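Local coordinates for methionine-binding protein (Coxiella burnetii, PDB 3TQW) that probably captures methionine in the periplasm for import by an ABC transporter, and holds a methionine between its two lobes, at residues P44-A49 with R71-V76; V53-F58 with N199-R204; Y84-Y89 with L168-T173; K104-S109 with A157-S162. One frame throughout, in Å; residues are numbered along the deposited sequence.

In the fold
Following the chain from its N terminus, interaction 1 closes a short loop, bringing helix 44-49 against 71-76 after strand 55-60 and helix 61-71 have been laid down. Interaction 2 crosses it: 53-58 starts within that loop but finds its partner only at 199-204. Both tie together the lobe built on the six-stranded mixed sheet, and they touch. Interaction 3 lies within the long loop of interaction 2, and interaction 4 within that of interaction 3; strands 104-108 and 168-171 are neighbours in the five-stranded sheet of the second lobe. The centres of interactions 2 and 3 are about 23 Å apart, yet both reach the bound methionine.

Interaction 1: P44-A49 with R71-V76; sequences PNEALA and RGYKIV
Leu-48 and Ile-75 meet at the tightly packed end of this contact, where Leu-48 CD2 rests 3.6 Å from Ile-75 CG2. The Leu-48 side chain reaches there with CG anti to the backbone N (chi1 179°). The tip of Ile-75, atom CD1, lies 3.6 Å from the backbone oxygen Asn-45 O, while Leu-64 of helix 61-71 and Ala-202 of strand 198-204 also touch Ile-75. Helix 44-49 is thereby seated against the start of strand 75-83, in the lobe built on the six-stranded mixed sheet of this type II periplasmic binding protein fold. The amide of Asn-45 is turned to other partners, Gln-59, Asn-56 and Gln-67. Toward the outside, Tyr-73 lays its ring beside the helix: Asn-45 O stands 4.0 Å above one face, and Arg-71 CB covers the opposite face near its rim. Ala-49 CB approaches the ring obliquely, 3.5 Å from Tyr-73 CD1. The solvent side is looser and polar. Glu-46 OE1 lies at the tyrosine ring edge; the hydrogen bond from Tyr-73 OH is modelled very short, and Glu-46 has two conformers, so its exact length is doubtful. Arg-71 NH2 makes a long salt bridge to Glu-46 OE1, which sits well out of the guanidinium plane, so no N-H points at it.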
loop_
_atom_site.group_PDB
_atom_site.type_symbol
_atom_site.label_atom_id
_atom_site.label_comp_id
_atom_site.label_asym_id
_atom_site.label_seq_id
_atom_site.Cartn_x
_atom_site.Cartn_y
_atom_site.Cartn_z
ATOM N N PRO A 44 11.771 -3.304 -4.389
ATOM C CA PRO A 44 11.985 -4.463 -3.501
ATOM C C PRO A 44 11.798 -5.849 -4.153
ATOM O O PRO A 44 12.439 -6.797 -3.709
ATOM C CB PRO A 44 10.953 -4.247 -2.387
ATOM C CG PRO A 44 10.815 -2.742 -2.318
ATOM C CD PRO A 44 10.886 -2.300 -3.772
ATOM N N ASN A 45 10.942 -5.975 -5.162
ATOM C CA ASN A 45 10.791 -7.263 -5.849
ATOM C C ASN A 45 12.001 -7.594 -6.726
ATOM O O ASN A 45 12.345 -8.761 -6.900
ATOM C CB ASN A 45 9.493 -7.326 -6.665
ATOM C CG ASN A 45 8.262 -7.510 -5.797
ATOM O OD1 ASN A 45 8.340 -8.058 -4.689
ATOM N ND2 ASN A 45 7.113 -7.055 -6.296
ATOM N N GLU A 46 12.640 -6.574 -7.293
ATOM C CA GLU A 46 13.872 -6.805 -8.038
ATOM C C GLU A 46 14.955 -7.241 -7.058
ATOM O O GLU A 46 15.724 -8.161 -7.340
ATOM C CB GLU A 46 14.306 -5.551 -8.801
ATOM C CG GLU A 46 15.667 -5.662 -9.492
ATOM C CD GLU A 46 15.660 -6.563 -10.724
ATOM O OE1 GLU A 46 14.567 -6.897 -11.233
ATOM O OE2 GLU A 46 16.757 -6.933 -11.191
ATOM N N ALA A 47 14.998 -6.594 -5.895
ATOM C CA ALA A 47 15.983 -6.956 -4.874
ATOM C C ALA A 47 15.772 -8.388 -4.367
ATOM O O ALA A 47 16.730 -9.101 -4.073
ATOM C CB ALA A 47 15.940 -5.965 -3.716
ATOM N N LEU A 48 14.517 -8.807 -4.274
ATOM C CA LEU A 48 14.202 -10.172 -3.864
ATOM C C LEU A 48 14.589 -11.159 -4.968
ATOM O O LEU A 48 15.197 -12.198 -4.708
ATOM C CB LEU A 48 12.704 -10.292 -3.551
ATOM C CG LEU A 48 12.151 -11.648 -3.118
ATOM C CD1 LEU A 48 12.814 -12.151 -1.831
ATOM C CD2 LEU A 48 10.639 -11.535 -2.938
ATOM N N ALA A 49 14.245 -10.822 -6.205
ATOM C CA ALA A 49 14.556 -11.682 -7.340
ATOM C C ALA A 49 16.062 -11.863 -7.541
ATOM O O ALA A 49 16.516 -12.960 -7.897
ATOM C CB ALA A 49 13.905 -11.146 -8.614
ATOM N N ARG A 71 7.543 -8.344 -15.263
ATOM C CA ARG A 71 8.964 -8.671 -15.126
ATOM C C ARG A 71 9.282 -10.170 -15.085
ATOM O O ARG A 71 10.414 -10.566 -15.346
ATOM C CB ARG A 71 9.553 -7.995 -13.877
ATOM C CG ARG A 71 9.240 -6.507 -13.749
ATOM C CD ARG A 71 9.878 -5.693 -14.866
ATOM N NE ARG A 71 11.338 -5.688 -14.793
ATOM C CZ ARG A 71 12.053 -4.795 -14.116
ATOM N NH1 ARG A 71 11.448 -3.828 -13.439
ATOM N NH2 ARG A 71 13.377 -4.869 -14.114
ATOM N N GLY A 72 8.298 -10.996 -14.748
ATOM C CA GLY A 72 8.488 -12.437 -14.774
ATOM C C GLY A 72 9.143 -13.012 -13.526
ATOM O O GLY A 72 9.624 -14.144 -13.541
ATOM N N TYR A 73 9.161 -12.237 -12.443
ATOM C CA TYR A 73 9.752 -12.688 -11.184
ATOM C C TYR A 73 9.090 -13.963 -10.674
ATOM O O TYR A 73 7.872 -14.116 -10.754
ATOM C CB TYR A 73 9.613 -11.611 -10.103
ATOM C CG TYR A 73 10.296 -10.301 -10.414
ATOM C CD1 TYR A 73 11.549 -10.267 -11.017
ATOM C CD2 TYR A 73 9.682 -9.095 -10.108
ATOM C CE1 TYR A 73 12.167 -9.063 -11.301
ATOM C CE2 TYR A 73 10.292 -7.894 -10.388
ATOM C CZ TYR A 73 11.529 -7.882 -10.983
ATOM O OH TYR A 73 12.127 -6.674 -11.258
ATOM N N LYS A 74 9.896 -14.867 -10.133
ATOM C CA LYS A 74 9.364 -16.043 -9.453
ATOM C C LYS A 74 9.307 -15.780 -7.948
ATOM O O LYS A 74 10.206 -16.160 -7.194
ATOM C CB LYS A 74 10.192 -17.286 -9.787
ATOM C CG LYS A 74 10.190 -17.617 -11.282
ATOM C CD LYS A 74 10.731 -19.010 -11.566
ATOM C CE LYS A 74 12.182 -19.156 -11.125
ATOM N NZ LYS A 74 13.118 -18.297 -11.906
ATOM N N ILE A 75 8.235 -15.111 -7.535
ATOM C CA ILE A 75 8.048 -14.659 -6.167
ATOM C C ILE A 75 6.650 -15.030 -5.724
ATOM O O ILE A 75 5.715 -14.976 -6.518
ATOM C CB ILE A 75 8.163 -13.123 -6.090
ATOM C CG1 ILE A 75 9.601 -12.677 -6.358
ATOM C CG2 ILE A 75 7.665 -12.612 -4.741
ATOM C CD1 ILE A 75 9.733 -11.176 -6.602
ATOM N N VAL A 76 6.496 -15.388 -4.454
ATOM C CA VAL A 76 5.196 -15.769 -3.923
ATOM C C VAL A 76 4.977 -15.148 -2.551
ATOM O O VAL A 76 5.937 -14.827 -1.845
ATOM C CB VAL A 76 5.070 -17.305 -3.790
ATOM C CG1 VAL A 76 5.135 -17.963 -5.157
ATOM C CG2 VAL A 76 6.164 -17.855 -2.869
#

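Interaction 2: V53-F58 with N199-R204; sequences VDANMF and NVVAVR. With MET (methionine), chain C.
Ala-55 packs its methyl group against the valines of strand 198-204, with Ala-55 CB 3.9 Å from Val-203 CG1 and a little farther from Val-201 CG1. Met-57, a selenomethionine, stands beside Val-201 on the same face of the sheet; its chain then leads away toward helix 13-29, while Val-201 and Val-203 are covered by helix 211-220. On the other face Asn-56 CG sits between the backbone N and the carbonyl carbon (chi1 66°), which brings Asn-56 OD1 to 3.4 Å from Ala-202 CB; Asn-56 ND2 bonds to Asn-45. Asn-56 and Ala-202 form an antiparallel hydrogen-bonded pair, with Asn-56 N to Ala-202 O and Ala-202 N to Asn-56 O both 3.0 Å.

Toward the pocket one water lies between the strands, accepting from Phe-58 N and close to Val-200 O and Asn-56 OD1. Phe-58 and Asn-199 then contribute to the methionine site; the ligand's terminal CE approaches the phenyl ring obliquely, 3.9 Å from Phe-58 CE2. At the far end a second water links Asp-54 O to Arg-204 N and sits over the guanidinium face. The guanidinium itself works through its edge: Arg-204 NH1 donates to Val-53 O at 2.8 Å, nearly in plane, and NH2 makes a weak bond, part of a salt bridge, to Asp-54 OD1 at 3.4 Å. Asp-54 OD2 accepts from Arg-6 N, and the guanidinium also meets Leu-48 O and Asp-207. The arginine's charge is therefore probably balanced by two carboxylates, while its N-H groups tie the turn before strand 55-60 to the end of strand 198-204.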
loop_
_atom_site.group_PDB
_atom_site.type_symbol
_atom_site.label_atom_id
_atom_site.label_comp_id
_atom_site.label_asym_id
_atom_site.label_seq_id
_atom_site.Cartn_x
_atom_site.Cartn_y
_atom_site.Cartn_z
ATOM N N VAL A 53 17.826 -9.209 -1.101
ATOM C CA VAL A 53 17.098 -9.464 0.139
ATOM C C VAL A 53 16.495 -10.866 0.054
ATOM O O VAL A 53 16.430 -11.452 -1.028
ATOM C CB VAL A 53 15.971 -8.433 0.387
ATOM C CG1 VAL A 53 16.541 -7.014 0.487
ATOM C CG2 VAL A 53 14.922 -8.516 -0.718
ATOM N N ASP A 54 16.063 -11.398 1.194
ATOM C CA ASP A 54 15.513 -12.753 1.258
ATOM C C ASP A 54 13.992 -12.741 1.367
ATOM O O ASP A 54 13.331 -13.759 1.165
ATOM C CB ASP A 54 16.104 -13.493 2.458
ATOM C CG ASP A 54 17.615 -13.550 2.406
ATOM O OD1 ASP A 54 18.146 -13.961 1.352
ATOM O OD2 ASP A 54 18.267 -13.160 3.404
ATOM N N ALA A 55 13.450 -11.580 1.712
ATOM C CA ALA A 55 12.013 -11.379 1.744
ATOM C C ALA A 55 11.759 -9.894 1.614
ATOM O O ALA A 55 12.675 -9.091 1.766
ATOM C CB ALA A 55 11.425 -11.896 3.052
ATOM N N ASN A 56 10.517 -9.527 1.323
ATOM C CA ASN A 56 10.126 -8.134 1.422
ATOM C C ASN A 56 8.721 -8.008 1.984
ATOM O O ASN A 56 7.937 -8.954 1.937
ATOM C CB ASN A 56 10.317 -7.368 0.096
ATOM C CG ASN A 56 9.398 -7.848 -1.025
ATOM O OD1 ASN A 56 8.224 -8.160 -0.809
ATOM N ND2 ASN A 56 9.940 -7.900 -2.243
HETATM N N MSE A 57 8.432 -6.855 2.572
HETATM C CA MSE A 57 7.116 -6.581 3.122
HETATM C C MSE A 57 6.753 -5.151 2.767
HETATM O O MSE A 57 7.146 -4.217 3.471
HETATM C CB MSE A 57 7.113 -6.740 4.645
HETATM C CG MSE A 57 5.721 -6.517 5.262
HETATM SE SE MSE A 57 5.769 -5.766 7.076
HETATM C CE MSE A 57 6.507 -4.000 6.653
ATOM N N PHE A 58 6.017 -4.969 1.676
ATOM C CA PHE A 58 5.693 -3.620 1.226
ATOM C C PHE A 58 4.481 -3.534 0.304
ATOM O O PHE A 58 4.006 -2.434 0.012
ATOM C CB PHE A 58 6.894 -3.008 0.499
ATOM C CG PHE A 58 7.011 -3.437 -0.936
ATOM C CD1 PHE A 58 7.542 -4.678 -1.261
ATOM C CD2 PHE A 58 6.588 -2.604 -1.962
ATOM C CE1 PHE A 58 7.641 -5.082 -2.588
ATOM C CE2 PHE A 58 6.687 -3.003 -3.289
ATOM C CZ PHE A 58 7.215 -4.241 -3.600
ATOM N N ASN A 199 -1.485 -6.314 2.752
ATOM C CA ASN A 199 -0.081 -6.441 2.386
ATOM C C ASN A 199 0.451 -7.817 2.757
ATOM O O ASN A 199 -0.135 -8.523 3.587
ATOM C CB ASN A 199 0.754 -5.325 3.008
ATOM C CG ASN A 199 0.520 -3.979 2.330
ATOM O OD1 ASN A 199 -0.551 -3.727 1.770
ATOM N ND2 ASN A 199 1.519 -3.115 2.373
ATOM N N VAL A 200 1.548 -8.210 2.125
ATOM C CA VAL A 200 2.047 -9.565 2.283
ATOM C C VAL A 200 3.549 -9.593 2.478
ATOM O O VAL A 200 4.254 -8.620 2.183
ATOM C CB VAL A 200 1.695 -10.440 1.053
ATOM C CG1 VAL A 200 0.184 -10.458 0.829
ATOM C CG2 VAL A 200 2.417 -9.936 -0.193
ATOM N N VAL A 201 4.031 -10.717 2.987
ATOM C CA VAL A 201 5.446 -11.004 2.961
ATOM C C VAL A 201 5.708 -11.863 1.737
ATOM O O VAL A 201 5.116 -12.929 1.581
ATOM C CB VAL A 201 5.899 -11.740 4.230
ATOM C CG1 VAL A 201 7.345 -12.173 4.094
ATOM C CG2 VAL A 201 5.720 -10.836 5.459
ATOM N N ALA A 202 6.575 -11.379 0.858
ATOM C CA ALA A 202 6.897 -12.097 -0.363
ATOM C C ALA A 202 8.313 -12.658 -0.285
ATOM O O ALA A 202 9.215 -12.025 0.276
ATOM C CB ALA A 202 6.745 -11.175 -1.579
ATOM N N VAL A 203 8.494 -13.855 -0.832
ATOM C CA VAL A 203 9.802 -14.497 -0.876
ATOM C C VAL A 203 9.995 -15.146 -2.244
ATOM O O VAL A 203 9.045 -15.267 -3.021
ATOM C CB VAL A 203 9.933 -15.592 0.206
ATOM C CG1 VAL A 203 9.671 -15.010 1.595
ATOM C CG2 VAL A 203 8.970 -16.739 -0.086
ATOM N N ARG A 204 11.221 -15.561 -2.543
ATOM C CA ARG A 204 11.465 -16.300 -3.774
ATOM C C ARG A 204 10.731 -17.637 -3.738
ATOM O O ARG A 204 10.641 -18.287 -2.694
ATOM C CB ARG A 204 12.964 -16.505 -4.008
ATOM C CG ARG A 204 13.719 -15.224 -4.341
ATOM C CD ARG A 204 15.201 -15.498 -4.589
ATOM N NE ARG A 204 15.889 -15.944 -3.381
ATOM C CZ ARG A 204 16.359 -15.125 -2.442
ATOM N NH1 ARG A 204 16.217 -13.815 -2.569
ATOM N NH2 ARG A 204 16.974 -15.619 -1.373
HETATM N N MET C . 1.499 -0.296 1.615
HETATM C CA MET C . 0.841 0.030 0.343
HETATM C C MET C . -0.673 -0.038 0.526
HETATM O O MET C . -1.165 -0.910 1.240
HETATM C CB MET C . 1.295 -0.950 -0.748
HETATM C CG MET C . 0.726 -0.698 -2.147
HETATM S SD MET C . 1.326 -1.911 -3.353
HETATM C CE MET C . 3.063 -1.473 -3.383
HETATM O OXT MET C . -1.436 0.764 -0.019
HETATM O O HOH W 1 13.504 -15.639 -0.786
HETATM O O HOH W 2 5.766 -7.478 0.232
#

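Interaction 3: Y84-Y89 with L168-T173; sequences YPMGLY and LAAINT. With MET (methionine), chain C.
Strands 87-89 and 168-171 are antiparallel neighbours in the five-stranded sheet of the second lobe, paired most regularly at Tyr-89 and Ala-169. Tyr-89 N to Ala-169 O and Ala-169 N to Tyr-89 O are both 2.8 Å, and Ile-171 N adds a longer, fairly straight bond to Gly-87 O. On one face Leu-88 CD2 lies 3.6 Å from Ala-170 CB, beneath helix 111-123. The tyrosine ring occupies the other face: with CG anti to its carbonyl carbon (chi1 -56°), it runs obliquely past Ile-171, placing CD2 3.8 Å from Ile-171 CB.

Ahead of the pair, 84-86 carries the chain over from strand 75-83 of the first lobe, one of the interlobe connections of a type II periplasmic binding protein. Here water replaces direct strand bonds. One molecule is gripped by four groups, Gly-87 N, Tyr-89 OH, Ile-171 O and Thr-173 OG1; another joins Pro-85 O to Thr-173 OG1. A third accepts from Thr-173 N, in the first turn of helix 173-176, and lies 2.8 Å from the carboxylate OXT of the bound methionine and close to Tyr-84 O. Tyr-84 also turns a ring edge to that carboxylate, CD2 3.7 Å from the ligand's O. Next to Asn-172, another pocket residue, selenomethionine Met-86 ends with CE 3.7 Å from Asn-172 CG.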
loop_
_atom_site.group_PDB
_atom_site.type_symbol
_atom_site.label_atom_id
_atom_site.label_comp_id
_atom_site.label_asym_id
_atom_site.label_seq_id
_atom_site.Cartn_x
_atom_site.Cartn_y
_atom_site.Cartn_z
ATOM N N TYR A 84 -4.234 -1.696 4.718
ATOM C CA TYR A 84 -4.152 -0.272 5.026
ATOM C C TYR A 84 -5.158 0.480 4.160
ATOM O O TYR A 84 -4.806 0.965 3.084
ATOM C CB TYR A 84 -2.742 0.265 4.751
ATOM C CG TYR A 84 -1.629 -0.426 5.511
ATOM C CD1 TYR A 84 -1.334 -0.074 6.827
ATOM C CD2 TYR A 84 -0.850 -1.409 4.904
ATOM C CE1 TYR A 84 -0.305 -0.694 7.527
ATOM C CE2 TYR A 84 0.182 -2.037 5.598
ATOM C CZ TYR A 84 0.448 -1.674 6.909
ATOM O OH TYR A 84 1.469 -2.291 7.603
ATOM N N PRO A 85 -6.418 0.572 4.619
ATOM C CA PRO A 85 -7.473 1.167 3.793
ATOM C C PRO A 85 -7.074 2.522 3.240
ATOM O O PRO A 85 -6.732 3.431 4.000
ATOM C CB PRO A 85 -8.644 1.298 4.770
ATOM C CG PRO A 85 -8.448 0.159 5.704
ATOM C CD PRO A 85 -6.947 0.069 5.901
HETATM N N MSE A 86 -7.123 2.647 1.917
HETATM C CA MSE A 86 -6.690 3.857 1.225
HETATM C C MSE A 86 -7.681 5.008 1.385
HETATM O O MSE A 86 -8.900 4.817 1.279
HETATM C CB MSE A 86 -6.470 3.552 -0.261
HETATM C CG MSE A 86 -6.213 4.775 -1.126
HETATM SE SE MSE A 86 -5.996 4.288 -3.006
HETATM C CE MSE A 86 -4.145 3.686 -2.945
ATOM N N GLY A 87 -7.155 6.203 1.635
ATOM C CA GLY A 87 -7.992 7.373 1.827
ATOM C C GLY A 87 -7.961 8.333 0.651
ATOM O O GLY A 87 -7.036 8.301 -0.166
ATOM N N LEU A 88 -8.992 9.172 0.558
ATOM C CA LEU A 88 -9.008 10.286 -0.375
ATOM C C LEU A 88 -8.772 11.553 0.434
ATOM O O LEU A 88 -9.445 11.782 1.441
ATOM C CB LEU A 88 -10.359 10.371 -1.088
ATOM C CG LEU A 88 -10.777 9.171 -1.931
ATOM C CD1 LEU A 88 -12.222 9.325 -2.396
ATOM C CD2 LEU A 88 -9.841 9.020 -3.121
ATOM N N TYR A 89 -7.821 12.372 -0.001
ATOM C CA TYR A 89 -7.400 13.529 0.779
ATOM C C TYR A 89 -7.469 14.808 -0.037
ATOM O O TYR A 89 -7.389 14.779 -1.258
ATOM C CB TYR A 89 -5.964 13.346 1.269
ATOM C CG TYR A 89 -5.738 12.085 2.072
ATOM C CD1 TYR A 89 -5.835 12.099 3.456
ATOM C CD2 TYR A 89 -5.415 10.887 1.448
ATOM C CE1 TYR A 89 -5.629 10.959 4.200
ATOM C CE2 TYR A 89 -5.202 9.733 2.185
ATOM C CZ TYR A 89 -5.310 9.775 3.562
ATOM O OH TYR A 89 -5.103 8.641 4.319
ATOM N N LEU A 168 -8.284 16.795 -5.050
ATOM C CA LEU A 168 -8.490 15.550 -4.314
ATOM C C LEU A 168 -7.439 14.543 -4.762
ATOM O O LEU A 168 -7.087 14.495 -5.940
ATOM C CB LEU A 168 -9.881 14.986 -4.618
ATOM C CG LEU A 168 -10.396 13.859 -3.719
ATOM C CD1 LEU A 168 -10.709 14.420 -2.335
ATOM C CD2 LEU A 168 -11.626 13.193 -4.323
ATOM N N ALA A 169 -6.934 13.737 -3.835
ATOM C CA ALA A 169 -5.953 12.719 -4.199
ATOM C C ALA A 169 -6.187 11.431 -3.431
ATOM O O ALA A 169 -6.472 11.456 -2.233
ATOM C CB ALA A 169 -4.529 13.235 -3.967
ATOM N N ALA A 170 -6.083 10.310 -4.137
ATOM C CA ALA A 170 -6.070 8.999 -3.505
ATOM C C ALA A 170 -4.619 8.679 -3.174
ATOM O O ALA A 170 -3.778 8.618 -4.070
ATOM C CB ALA A 170 -6.638 7.953 -4.453
ATOM N N ILE A 171 -4.316 8.490 -1.892
ATOM C CA ILE A 171 -2.932 8.320 -1.455
ATOM C C ILE A 171 -2.749 7.056 -0.612
ATOM O O ILE A 171 -3.521 6.801 0.310
ATOM C CB ILE A 171 -2.467 9.545 -0.633
ATOM C CG1 ILE A 171 -2.739 10.846 -1.405
ATOM C CG2 ILE A 171 -0.989 9.413 -0.231
ATOM C CD1 ILE A 171 -2.313 12.115 -0.665
ATOM N N ASN A 172 -1.732 6.261 -0.926
ATOM C CA ASN A 172 -1.434 5.086 -0.107
ATOM C C ASN A 172 -1.047 5.536 1.291
ATOM O O ASN A 172 -0.316 6.508 1.459
ATOM C CB ASN A 172 -0.287 4.262 -0.695
ATOM C CG ASN A 172 -0.600 3.711 -2.075
ATOM O OD1 ASN A 172 -1.039 2.570 -2.216
ATOM N ND2 ASN A 172 -0.353 4.512 -3.099
ATOM N N THR A 173 -1.534 4.822 2.291
ATOM C CA THR A 173 -1.285 5.188 3.678
ATOM C C THR A 173 0.202 5.344 4.031
ATOM O O THR A 173 0.565 6.253 4.774
ATOM C CB THR A 173 -1.980 4.197 4.626
ATOM O OG1 THR A 173 -3.402 4.327 4.463
ATOM C CG2 THR A 173 -1.596 4.469 6.084
HETATM N N MET C . 1.499 -0.296 1.615
HETATM C CA MET C . 0.841 0.030 0.343
HETATM C C MET C . -0.673 -0.038 0.526
HETATM O O MET C . -1.165 -0.910 1.240
HETATM C CB MET C . 1.295 -0.950 -0.748
HETATM C CG MET C . 0.726 -0.698 -2.147
HETATM S SD MET C . 1.326 -1.911 -3.353
HETATM C CE MET C . 3.063 -1.473 -3.383
HETATM O OXT MET C . -1.436 0.764 -0.019
HETATM O O HOH W 3 -2.826 2.333 1.832
HETATM O O HOH W 4 -5.142 3.285 6.112
HETATM O O HOH W 5 -4.447 6.326 2.829
#

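Interaction 4: K104-S109 with A157-S162; sequences KIAVPS and AQLSRS
Leu-159 brings nearly all of this contact to strand 104-108, laying its two methyl groups along the strand over three successive residues. Just before it, Gln-158 leaves its carbonyl to accept a bond from Arg-161 N, an i-to-i+3 link that begins to coil the segment. The leucine side chain starts with CG anti to the carbonyl carbon (chi1 -72°), and its branch then divides the work. CD2 goes to Ala-106, ending 3.6 Å from Ala-106 CB, and also reaches the backbone, 3.7 Å from Val-107 C. CD1 goes to Pro-108, whose ring the leucine meets at about a right angle; CD1 is 3.6 Å from Pro-108 CG and just as near to Pro-108 N. Leu-154 and Ile-171, from the two strands flanking 104-108, also touch this leucine, which is buried.

The backbone then turns through Ser-160 and Arg-161 along a short 3-10 segment, bringing Ser-162 back toward the strand. Its hydroxyl donates to Leu-159 O at 2.7 Å, and its backbone N donates to the same oxygen at 3.1 Å. Two bonds thus grip one carbonyl and fix the turn behind the leucine. The serine OG touches the strand lightly, 4.0 Å from Ala-106 CB. Helix 111-123 lies on the other face, against Val-107. The segment belongs to the connection between strands 150-154 and 168-171, which run parallel with strand 104-108 between them, a crossover packed on the sheet as in the alpha/beta lobes of periplasmic binding proteins.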
loop_
_atom_site.group_PDB
_atom_site.type_symbol
_atom_site.label_atom_id
_atom_site.label_comp_id
_atom_site.label_asym_id
_atom_site.label_seq_id
_atom_site.Cartn_x
_atom_site.Cartn_y
_atom_site.Cartn_z
ATOM N N LYS A 104 -9.580 18.467 -10.591
ATOM C CA LYS A 104 -8.494 17.507 -10.807
ATOM C C LYS A 104 -8.376 16.532 -9.646
ATOM O O LYS A 104 -8.288 16.940 -8.489
ATOM C CB LYS A 104 -7.159 18.226 -10.967
ATOM C CG LYS A 104 -7.128 19.254 -12.081
ATOM C CD LYS A 104 -5.766 19.928 -12.167
ATOM C CE LYS A 104 -5.649 20.753 -13.440
ATOM N NZ LYS A 104 -4.329 21.429 -13.542
ATOM N N ILE A 105 -8.361 15.243 -9.967
ATOM C CA ILE A 105 -8.213 14.197 -8.973
ATOM C C ILE A 105 -6.947 13.406 -9.277
ATOM O O ILE A 105 -6.823 12.828 -10.357
ATOM C CB ILE A 105 -9.394 13.207 -9.020
ATOM C CG1 ILE A 105 -10.734 13.943 -9.088
ATOM C CG2 ILE A 105 -9.343 12.274 -7.821
ATOM C CD1 ILE A 105 -11.133 14.594 -7.798
ATOM N N ALA A 106 -6.011 13.379 -8.335
ATOM C CA ALA A 106 -4.765 12.645 -8.536
ATOM C C ALA A 106 -4.897 11.214 -8.033
ATOM O O ALA A 106 -5.493 10.973 -6.986
ATOM C CB ALA A 106 -3.608 13.351 -7.849
ATOM N N VAL A 107 -4.350 10.272 -8.797
ATOM C CA VAL A 107 -4.336 8.859 -8.422
ATOM C C VAL A 107 -2.949 8.287 -8.724
ATOM O O VAL A 107 -2.219 8.846 -9.544
ATOM C CB VAL A 107 -5.378 8.060 -9.220
ATOM C CG1 VAL A 107 -6.784 8.604 -8.966
ATOM C CG2 VAL A 107 -5.052 8.113 -10.717
ATOM N N PRO A 108 -2.574 7.182 -8.058
ATOM C CA PRO A 108 -1.300 6.512 -8.369
ATOM C C PRO A 108 -1.272 6.077 -9.831
ATOM O O PRO A 108 -2.337 5.820 -10.391
ATOM C CB PRO A 108 -1.312 5.279 -7.459
ATOM C CG PRO A 108 -2.264 5.629 -6.345
ATOM C CD PRO A 108 -3.321 6.484 -6.996
ATOM N N SER A 109 -0.079 5.993 -10.427
ATOM C CA SER A 109 0.067 5.703 -11.856
ATOM C C SER A 109 0.438 4.247 -12.159
ATOM O O SER A 109 0.382 3.825 -13.303
ATOM C CB SER A 109 1.116 6.626 -12.473
ATOM O OG SER A 109 2.389 6.387 -11.882
ATOM N N ALA A 157 4.675 8.006 -4.781
ATOM C CA ALA A 157 5.505 8.759 -3.841
ATOM C C ALA A 157 5.417 10.268 -4.059
ATOM O O ALA A 157 6.001 11.042 -3.300
ATOM C CB ALA A 157 6.966 8.297 -3.920
ATOM N N GLN A 158 4.691 10.679 -5.097
ATOM C CA GLN A 158 4.534 12.095 -5.428
ATOM C C GLN A 158 3.169 12.636 -4.997
ATOM O O GLN A 158 2.968 13.847 -4.924
ATOM C CB GLN A 158 4.736 12.330 -6.942
ATOM C CG GLN A 158 4.505 13.789 -7.376
ATOM C CD GLN A 158 4.662 14.053 -8.882
ATOM O OE1 GLN A 158 5.247 13.257 -9.621
ATOM N NE2 GLN A 158 4.137 15.189 -9.331
ATOM N N LEU A 159 2.232 11.737 -4.708
ATOM C CA LEU A 159 0.845 12.138 -4.476
ATOM C C LEU A 159 0.678 13.073 -3.278
ATOM O O LEU A 159 -0.133 14.001 -3.314
ATOM C CB LEU A 159 -0.065 10.911 -4.341
ATOM C CG LEU A 159 -0.319 10.145 -5.642
ATOM C CD1 LEU A 159 -0.701 8.705 -5.363
ATOM C CD2 LEU A 159 -1.395 10.847 -6.487
ATOM N N SER A 160 1.444 12.847 -2.222
ATOM C CA SER A 160 1.280 13.653 -1.014
ATOM C C SER A 160 1.688 15.116 -1.199
ATOM O O SER A 160 1.271 15.977 -0.430
ATOM C CB SER A 160 2.021 13.036 0.174
ATOM O OG SER A 160 3.423 13.175 0.043
ATOM N N ARG A 161 2.502 15.383 -2.216
ATOM C CA ARG A 161 2.972 16.737 -2.485
ATOM C C ARG A 161 2.151 17.411 -3.581
ATOM O O ARG A 161 2.465 18.522 -4.004
ATOM C CB ARG A 161 4.457 16.730 -2.863
ATOM C CG ARG A 161 5.401 16.525 -1.685
ATOM C CD ARG A 161 6.834 16.263 -2.135
ATOM N NE ARG A 161 7.776 16.267 -1.015
ATOM C CZ ARG A 161 7.999 15.226 -0.216
ATOM N NH1 ARG A 161 7.345 14.086 -0.402
ATOM N NH2 ARG A 161 8.875 15.325 0.776
ATOM N N SER A 162 1.093 16.739 -4.027
ATOM C CA SER A 162 0.270 17.241 -5.122
ATOM C C SER A 162 -0.919 18.065 -4.640
ATOM O O SER A 162 -1.582 18.729 -5.435
ATOM C CB SER A 162 -0.229 16.084 -5.997
ATOM O OG SER A 162 -1.261 15.352 -5.352
#